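Local structure of THUMP domain-containing protein (Pyrococcus horikoshii, 1VBK) at residues L65-G70 with L227-Y232; F109-R114 with I150-E155. The protein is of undetermined function but, as a ThiI-family protein with a THUMP domain, probably binds RNA and ATP and may act in tRNA thiolation or thiamine biosynthesis. One frame throughout, in Å; residues are numbered along the deposited sequence.

Interaction 1: residues L65-G70 with L227-Y232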
ATOM      1  N   LEU A  65       2.657  27.328   6.289  1.00 19.80           N
ATOM      2  CA  LEU A  65       2.268  26.171   7.082  1.00 20.47           C
ATOM      3  C   LEU A  65       0.765  26.000   7.272  1.00 20.10           C
ATOM      4  O   LEU A  65       0.303  24.916   7.630  1.00 19.26           O
ATOM      5  CB  LEU A  65       2.989  26.201   8.436  1.00 17.96           C
ATOM      6  CG  LEU A  65       4.514  26.115   8.276  1.00 20.48           C
ATOM      7  CD1 LEU A  65       5.172  25.906   9.629  1.00 21.47           C
ATOM      8  CD2 LEU A  65       4.875  24.963   7.336  1.00 20.29           C
ATOM      9  N   VAL A  66       0.002  27.060   7.040  1.00 20.29           N
ATOM     10  CA  VAL A  66      -1.450  26.960   7.153  1.00 21.19           C
ATOM     11  C   VAL A  66      -1.951  25.904   6.164  1.00 20.24           C
ATOM     12  O   VAL A  66      -2.985  25.274   6.385  1.00 21.26           O
ATOM     13  CB  VAL A  66      -2.146  28.311   6.813  1.00 21.92           C
ATOM     14  CG1 VAL A  66      -3.654  28.119   6.743  1.00 25.46           C
ATOM     15  CG2 VAL A  66      -1.811  29.351   7.865  1.00 23.71           C
ATOM     16  N   ARG A  67      -1.210  25.706   5.077  1.00 20.28           N
ATOM     17  CA  ARG A  67      -1.618  24.741   4.053  1.00 20.95           C
ATOM     18  C   ARG A  67      -1.114  23.315   4.256  1.00 20.06           C
ATOM     19  O   ARG A  67      -1.271  22.466   3.372  1.00 21.44           O
ATOM     20  CB  ARG A  67      -1.193  25.236   2.667  1.00 20.08           C
ATOM     21  CG  ARG A  67      -1.835  26.567   2.264  1.00 23.09           C
ATOM     22  CD  ARG A  67      -1.646  26.841   0.778  1.00 20.48           C
ATOM     23  NE  ARG A  67      -0.237  26.866   0.392  1.00 23.56           N
ATOM     24  CZ  ARG A  67       0.584  27.891   0.601  1.00 24.66           C
ATOM     25  NH1 ARG A  67       1.851  27.817   0.217  1.00 25.81           N
ATOM     26  NH2 ARG A  67       0.136  28.998   1.177  1.00 27.22           N
ATOM     27  N   VAL A  68      -0.522  23.050   5.416  1.00 17.86           N
ATOM     28  CA  VAL A  68       0.002  21.723   5.733  1.00 17.37           C
ATOM     29  C   VAL A  68      -0.978  20.948   6.616  1.00 18.78           C
ATOM     30  O   VAL A  68      -1.198  21.300   7.777  1.00 18.14           O
ATOM     31  CB  VAL A  68       1.364  21.840   6.452  1.00 15.79           C
ATOM     32  CG1 VAL A  68       1.876  20.457   6.865  1.00 17.53           C
ATOM     33  CG2 VAL A  68       2.368  22.520   5.524  1.00 17.92           C
ATOM     34  N   PHE A  69      -1.563  19.886   6.065  1.00 17.30           N
ATOM     35  CA  PHE A  69      -2.527  19.090   6.817  1.00 17.62           C
ATOM     36  C   PHE A  69      -1.925  18.429   8.053  1.00 17.39           C
ATOM     37  O   PHE A  69      -0.752  18.060   8.067  1.00 16.98           O
ATOM     38  CB  PHE A  69      -3.160  18.033   5.909  1.00 18.40           C
ATOM     39  CG  PHE A  69      -3.924  18.610   4.749  1.00 18.48           C
ATOM     40  CD1 PHE A  69      -4.948  19.529   4.964  1.00 19.52           C
ATOM     41  CD2 PHE A  69      -3.619  18.238   3.441  1.00 19.78           C
ATOM     42  CE1 PHE A  69      -5.660  20.073   3.895  1.00 20.85           C
ATOM     43  CE2 PHE A  69      -4.326  18.778   2.358  1.00 18.72           C
ATOM     44  CZ  PHE A  69      -5.349  19.698   2.588  1.00 19.27           C
ATOM     45  N   GLY A  70      -2.740  18.281   9.092  1.00 17.92           N
ATOM     46  CA  GLY A  70      -2.266  17.672  10.319  1.00 16.77           C
ATOM     47  C   GLY A  70      -1.952  18.720  11.375  1.00 18.32           C
ATOM     48  O   GLY A  70      -1.747  18.396  12.547  1.00 17.91           O
ATOM     49  N   LEU A 227      -4.208  22.443  -6.364  1.00 26.82           N
ATOM     50  CA  LEU A 227      -4.103  21.363  -5.385  1.00 26.34           C
ATOM     51  C   LEU A 227      -2.671  21.171  -4.892  1.00 26.63           C
ATOM     52  O   LEU A 227      -2.448  20.788  -3.744  1.00 26.65           O
ATOM     53  CB  LEU A 227      -4.599  20.043  -5.992  1.00 25.03           C
ATOM     54  CG  LEU A 227      -6.106  19.859  -6.177  1.00 26.27           C
ATOM     55  CD1 LEU A 227      -6.387  18.584  -6.965  1.00 24.78           C
ATOM     56  CD2 LEU A 227      -6.774  19.802  -4.813  1.00 25.04           C
ATOM     57  N   LYS A 228      -1.703  21.439  -5.760  1.00 26.48           N
ATOM     58  CA  LYS A 228      -0.306  21.262  -5.399  1.00 28.71           C
ATOM     59  C   LYS A 228       0.096  22.072  -4.167  1.00 29.13           C
ATOM     60  O   LYS A 228       0.949  21.641  -3.391  1.00 27.91           O
ATOM     61  CB  LYS A 228       0.600  21.629  -6.578  1.00 32.18           C
ATOM     62  CG  LYS A 228       1.892  20.822  -6.605  1.00 37.36           C
ATOM     63  CD  LYS A 228       2.773  21.173  -7.788  1.00 40.11           C
ATOM     64  CE  LYS A 228       3.938  20.202  -7.891  1.00 41.74           C
ATOM     65  NZ  LYS A 228       4.625  20.012  -6.581  1.00 44.06           N
ATOM     66  N   ARG A 229      -0.529  23.233  -3.985  1.00 28.04           N
ATOM     67  CA  ARG A 229      -0.228  24.111  -2.851  1.00 28.27           C
ATOM     68  C   ARG A 229      -0.680  23.530  -1.514  1.00 26.80           C
ATOM     69  O   ARG A 229      -0.529  24.169  -0.470  1.00 26.71           O
ATOM     70  CB  ARG A 229      -0.899  25.470  -3.048  1.00 30.38           C
ATOM     71  CG  ARG A 229      -0.498  26.179  -4.324  1.00 33.32           C
ATOM     72  CD  ARG A 229      -1.269  27.482  -4.499  1.00 35.21           C
ATOM     73  NE  ARG A 229      -0.991  28.447  -3.437  1.00 36.76           N
ATOM     74  CZ  ARG A 229      -1.845  28.774  -2.472  1.00 36.03           C
ATOM     75  NH1 ARG A 229      -3.044  28.215  -2.423  1.00 35.66           N
ATOM     76  NH2 ARG A 229      -1.507  29.677  -1.562  1.00 37.54           N
ATOM     77  N   TYR A 230      -1.237  22.325  -1.557  1.00 24.73           N
ATOM     78  CA  TYR A 230      -1.730  21.638  -0.366  1.00 23.31           C
ATOM     79  C   TYR A 230      -1.225  20.198  -0.350  1.00 23.64           C
ATOM     80  O   TYR A 230      -1.731  19.372   0.406  1.00 21.63           O
ATOM     81  CB  TYR A 230      -3.261  21.607  -0.386  1.00 23.17           C
ATOM     82  CG  TYR A 230      -3.933  22.934  -0.125  1.00 25.11           C
ATOM     83  CD1 TYR A 230      -4.159  23.375   1.179  1.00 22.89           C
ATOM     84  CD2 TYR A 230      -4.344  23.750  -1.176  1.00 24.36           C
ATOM     85  CE1 TYR A 230      -4.780  24.598   1.427  1.00 24.91           C
ATOM     86  CE2 TYR A 230      -4.963  24.974  -0.936  1.00 25.15           C
ATOM     87  CZ  TYR A 230      -5.178  25.389   0.366  1.00 25.06           C
ATOM     88  OH  TYR A 230      -5.788  26.598   0.610  1.00 28.49           O
ATOM     89  N   SER A 231      -0.222  19.898  -1.171  1.00 23.94           N
ATOM     90  CA  SER A 231       0.273  18.528  -1.270  1.00 25.30           C
ATOM     91  C   SER A 231       1.703  18.270  -0.805  1.00 24.12           C
ATOM     92  O   SER A 231       2.290  17.248  -1.159  1.00 24.05           O
ATOM     93  CB  SER A 231       0.136  18.046  -2.715  1.00 25.47           C
ATOM     94  OG  SER A 231       1.059  18.726  -3.548  1.00 25.48           O
ATOM     95  N   TYR A 232       2.262  19.176  -0.014  1.00 24.53           N
ATOM     96  CA  TYR A 232       3.629  19.002   0.463  1.00 26.40           C
ATOM     97  C   TYR A 232       3.797  17.641   1.136  1.00 26.70           C
ATOM     98  O   TYR A 232       3.021  17.266   2.014  1.00 24.99           O
ATOM     99  CB  TYR A 232       3.989  20.131   1.428  1.00 26.28           C
ATOM    100  CG  TYR A 232       3.644  21.494   0.883  1.00 26.87           C
ATOM    101  CD1 TYR A 232       2.559  22.209   1.386  1.00 27.85           C
ATOM    102  CD2 TYR A 232       4.382  22.060  -0.158  1.00 27.73           C
ATOM    103  CE1 TYR A 232       2.215  23.457   0.867  1.00 29.47           C
ATOM    104  CE2 TYR A 232       4.043  23.307  -0.688  1.00 26.99           C
ATOM    105  CZ  TYR A 232       2.960  23.999  -0.168  1.00 30.21           C
ATOM    106  OH  TYR A 232       2.619  25.232  -0.675  1.00 31.36           O
TER
HETATM  107  O   HOH W   1      -0.888  19.857   2.961  1.00 19.42           O
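R67 reaches out from the loop that follows helix 58-65 and threads between three residues of the turn after helix 215-228. Its CG stands anti to the carbonyl carbon, and a bend at chi3 (-58°) turns the guanidinium aside. The aliphatic part crosses Y230 at about a right angle: CD of R67 sits over one face of the Y230 ring, 4.0 Å from its centroid, a CH-pi contact. NE of R67 donates to O of R229 at 2.8 Å, on a carbonyl lone pair and almost within the guanidinium plane, though bent at 136°. NH1 makes the straighter bond, 2.8 Å to OH of Y232, and E37 adds a weak hydrogen bond to the same OH and a long, weak ion pair to R67. The R229 guanidinium stacks over one face of its R67 counterpart, centres 4.0 Å apart, NH2 facing NH2. Two residues on, the F69 side chain crosses that of Y230 at about a right angle, with CE2 of F69 3.3 Å from O of Y230 and 4.1 Å from CB of Y230, and F196 of helix 189-200 meets both rings edge-to-face. A water bridges O of R67, N of F69 and O of Y230. An alanine in place of R67 would remove the bonds from NE and NH1, the stack on R229 and the CD contact over Y230, and would probably loosen this join between the ferredoxin-like and ThiI parts. In this offset stack of two cations, planes 28° apart, the R229 carbonyl and nearby E37 carboxylate are likely to counter part of the repulsion.

Interaction 2: residues F109-R114 with I150-E155; sequences FRVTAR and IEIGIE
Five backbone hydrogen bonds run between the strands, alternating in direction as parallel pairing requires. R110 N donates to I150 O at 3.2 Å, the longest of the five, and R110 O takes the N-H of I152. T112 repeats the pattern, its N to I152 O and its O from I154 N, both at 2.8 Å; R114 N then bonds to I154 O, and the ladder continues to I156. CA-H...O contacts fill in between. These neighbouring strands of the THUMP domain's sheet, their directions only 13° apart, are connected through helix 124-138 and the short strand 142-143, which also pairs with strand 108-115. Apolar contacts gather on the face carrying F109, V111, A113, I150, I152 and I154, packed against helices 84-102 and 124-138. There CG1 of V111 meets CD1 of I154 at 3.9 Å. Polar side chains take the other face. E151, its CG anti to the backbone N (chi1 174°) and the chain extended beyond, brings OE2 within 2.8 Å of OG1 of T112, which donates from above the carboxylate plane. R110 runs alongside E151, CG by CG; its NH2 bonds to V111 O, the next residue of its own strand, and E151 OE2 lies well out of the guanidinium plane, so only the opposite charges are near. G153 leaves the position beside T112 without a side chain, and E155 is held by salt bridges to R7 and R50.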
ATOM      1  N   PHE A 109      -8.119  42.139  26.979  1.00 16.34           N
ATOM      2  CA  PHE A 109      -7.134  41.076  26.786  1.00 15.86           C
ATOM      3  C   PHE A 109      -7.178  39.980  27.845  1.00 17.83           C
ATOM      4  O   PHE A 109      -7.868  40.094  28.859  1.00 17.80           O
ATOM      5  CB  PHE A 109      -5.714  41.664  26.785  1.00 13.88           C
ATOM      6  CG  PHE A 109      -5.134  41.881  28.172  1.00 17.00           C
ATOM      7  CD1 PHE A 109      -5.608  42.898  28.997  1.00 15.00           C
ATOM      8  CD2 PHE A 109      -4.106  41.065  28.645  1.00 14.52           C
ATOM      9  CE1 PHE A 109      -5.065  43.100  30.275  1.00 16.47           C
ATOM     10  CE2 PHE A 109      -3.557  41.259  29.919  1.00 15.65           C
ATOM     11  CZ  PHE A 109      -4.035  42.277  30.735  1.00 16.21           C
ATOM     12  N   ARG A 110      -6.425  38.914  27.584  1.00 15.32           N
ATOM     13  CA  ARG A 110      -6.288  37.817  28.527  1.00 16.71           C
ATOM     14  C   ARG A 110      -4.911  37.225  28.290  1.00 16.66           C
ATOM     15  O   ARG A 110      -4.286  37.482  27.263  1.00 17.67           O
ATOM     16  CB  ARG A 110      -7.353  36.737  28.310  1.00 16.21           C
ATOM     17  CG  ARG A 110      -7.178  35.878  27.064  1.00 15.87           C
ATOM     18  CD  ARG A 110      -7.854  34.519  27.280  1.00 17.60           C
ATOM     19  NE  ARG A 110      -7.098  33.739  28.253  1.00 18.85           N
ATOM     20  CZ  ARG A 110      -7.634  32.926  29.159  1.00 22.47           C
ATOM     21  NH1 ARG A 110      -8.952  32.773  29.228  1.00 21.74           N
ATOM     22  NH2 ARG A 110      -6.845  32.276  30.007  1.00 18.67           N
ATOM     23  N   VAL A 111      -4.428  36.461  29.255  1.00 16.72           N
ATOM     24  CA  VAL A 111      -3.139  35.807  29.126  1.00 17.10           C
ATOM     25  C   VAL A 111      -3.445  34.321  29.214  1.00 17.31           C
ATOM     26  O   VAL A 111      -4.259  33.890  30.038  1.00 15.98           O
ATOM     27  CB  VAL A 111      -2.156  36.204  30.261  1.00 16.94           C
ATOM     28  CG1 VAL A 111      -0.819  35.483  30.069  1.00 16.11           C
ATOM     29  CG2 VAL A 111      -1.924  37.718  30.254  1.00 16.19           C
ATOM     30  N   THR A 112      -2.815  33.546  28.343  1.00 15.83           N
ATOM     31  CA  THR A 112      -3.017  32.107  28.315  1.00 17.91           C
ATOM     32  C   THR A 112      -1.635  31.487  28.434  1.00 17.76           C
ATOM     33  O   THR A 112      -0.786  31.674  27.565  1.00 19.35           O
ATOM     34  CB  THR A 112      -3.698  31.675  26.993  1.00 19.30           C
ATOM     35  OG1 THR A 112      -4.955  32.356  26.864  1.00 21.04           O
ATOM     36  CG2 THR A 112      -3.942  30.171  26.977  1.00 22.14           C
ATOM     37  N   ALA A 113      -1.405  30.758  29.521  1.00 17.24           N
ATOM     38  CA  ALA A 113      -0.107  30.147  29.745  1.00 18.63           C
ATOM     39  C   ALA A 113      -0.192  28.646  29.892  1.00 20.59           C
ATOM     40  O   ALA A 113      -1.175  28.112  30.409  1.00 19.81           O
ATOM     41  CB  ALA A 113       0.546  30.753  30.986  1.00 18.33           C
ATOM     42  N   ARG A 114       0.853  27.968  29.428  1.00 19.18           N
ATOM     43  CA  ARG A 114       0.929  26.516  29.516  1.00 21.88           C
ATOM     44  C   ARG A 114       2.349  26.092  29.855  1.00 21.78           C
ATOM     45  O   ARG A 114       3.303  26.541  29.221  1.00 20.03           O
ATOM     46  CB  ARG A 114       0.528  25.869  28.185  1.00 24.83           C
ATOM     47  CG  ARG A 114      -0.957  25.954  27.845  1.00 29.50           C
ATOM     48  CD  ARG A 114      -1.788  25.026  28.728  1.00 33.13           C
ATOM     49  NE  ARG A 114      -3.213  25.119  28.423  1.00 35.52           N
ATOM     50  CZ  ARG A 114      -3.986  26.150  28.755  1.00 38.22           C
ATOM     51  NH1 ARG A 114      -3.476  27.183  29.412  1.00 36.43           N
ATOM     52  NH2 ARG A 114      -5.268  26.155  28.415  1.00 40.03           N
ATOM     53  N   ILE A 150      -6.988  41.116  22.356  1.00 17.75           N
ATOM     54  CA  ILE A 150      -5.630  40.588  22.403  1.00 15.68           C
ATOM     55  C   ILE A 150      -5.460  39.408  23.343  1.00 17.03           C
ATOM     56  O   ILE A 150      -5.970  39.413  24.460  1.00 15.69           O
ATOM     57  CB  ILE A 150      -4.649  41.682  22.881  1.00 17.18           C
ATOM     58  CG1 ILE A 150      -4.673  42.871  21.918  1.00 16.76           C
ATOM     59  CG2 ILE A 150      -3.239  41.108  23.019  1.00 18.03           C
ATOM     60  CD1 ILE A 150      -4.004  44.114  22.479  1.00 16.51           C
ATOM     61  N   GLU A 151      -4.736  38.392  22.885  1.00 16.22           N
ATOM     62  CA  GLU A 151      -4.452  37.251  23.735  1.00 18.45           C
ATOM     63  C   GLU A 151      -2.944  37.080  23.780  1.00 18.43           C
ATOM     64  O   GLU A 151      -2.305  36.932  22.744  1.00 18.69           O
ATOM     65  CB  GLU A 151      -5.075  35.962  23.205  1.00 21.18           C
ATOM     66  CG  GLU A 151      -4.644  34.750  24.025  1.00 26.38           C
ATOM     67  CD  GLU A 151      -5.092  33.438  23.426  1.00 29.54           C
ATOM     68  OE1 GLU A 151      -4.855  33.227  22.217  1.00 31.18           O
ATOM     69  OE2 GLU A 151      -5.673  32.615  24.169  1.00 28.82           O
ATOM     70  N   ILE A 152      -2.377  37.141  24.980  1.00 16.17           N
ATOM     71  CA  ILE A 152      -0.945  36.947  25.153  1.00 16.45           C
ATOM     72  C   ILE A 152      -0.787  35.473  25.505  1.00 17.30           C
ATOM     73  O   ILE A 152      -1.220  35.037  26.572  1.00 17.31           O
ATOM     74  CB  ILE A 152      -0.382  37.793  26.323  1.00 17.05           C
ATOM     75  CG1 ILE A 152      -0.538  39.288  26.020  1.00 21.15           C
ATOM     76  CG2 ILE A 152       1.087  37.453  26.560  1.00 19.28           C
ATOM     77  CD1 ILE A 152       0.259  39.775  24.816  1.00 20.53           C
ATOM     78  N   GLY A 153      -0.183  34.708  24.598  1.00 16.59           N
ATOM     79  CA  GLY A 153       0.014  33.289  24.841  1.00 15.58           C
ATOM     80  C   GLY A 153       1.432  33.030  25.303  1.00 16.79           C
ATOM     81  O   GLY A 153       2.372  33.657  24.814  1.00 15.43           O
ATOM     82  N   ILE A 154       1.591  32.105  26.243  1.00 15.32           N
ATOM     83  CA  ILE A 154       2.910  31.788  26.776  1.00 17.34           C
ATOM     84  C   ILE A 154       3.069  30.285  26.965  1.00 18.72           C
ATOM     85  O   ILE A 154       2.306  29.662  27.699  1.00 20.10           O
ATOM     86  CB  ILE A 154       3.134  32.476  28.148  1.00 19.31           C
ATOM     87  CG1 ILE A 154       2.931  33.989  28.013  1.00 19.70           C
ATOM     88  CG2 ILE A 154       4.533  32.154  28.678  1.00 20.27           C
ATOM     89  CD1 ILE A 154       2.990  34.746  29.340  1.00 17.17           C
ATOM     90  N   GLU A 155       4.053  29.704  26.288  1.00 17.65           N
ATOM     91  CA  GLU A 155       4.314  28.283  26.415  1.00 16.69           C
ATOM     92  C   GLU A 155       5.734  28.119  26.934  1.00 17.55           C
ATOM     93  O   GLU A 155       6.679  28.665  26.364  1.00 19.67           O
ATOM     94  CB  GLU A 155       4.140  27.583  25.061  1.00 19.21           C
ATOM     95  CG  GLU A 155       2.687  27.550  24.593  1.00 21.51           C
ATOM     96  CD  GLU A 155       2.476  26.716  23.345  1.00 23.23           C
ATOM     97  OE1 GLU A 155       3.286  25.802  23.091  1.00 22.46           O
ATOM     98  OE2 GLU A 155       1.483  26.967  22.630  1.00 24.54           O
TER

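The two contacts share no helix or strand and lie apart, with centres about 28 Å from each other and nearest atoms about 14 Å. Interaction 2 belongs entirely to the THUMP region and falls between the two halves of interaction 1 in sequence. It is largely buried, and main-chain pairing does most of the work, with apolar side chains on one face and polar ones on the other. Interaction 1 is only partly buried although it sits near the middle of the chain; it joins the ferredoxin-like and ThiI family regions through loops. Without strand pairing, it relies on side chains and a bridging water, and R67 supplies all the direct hydrogen bonds across it.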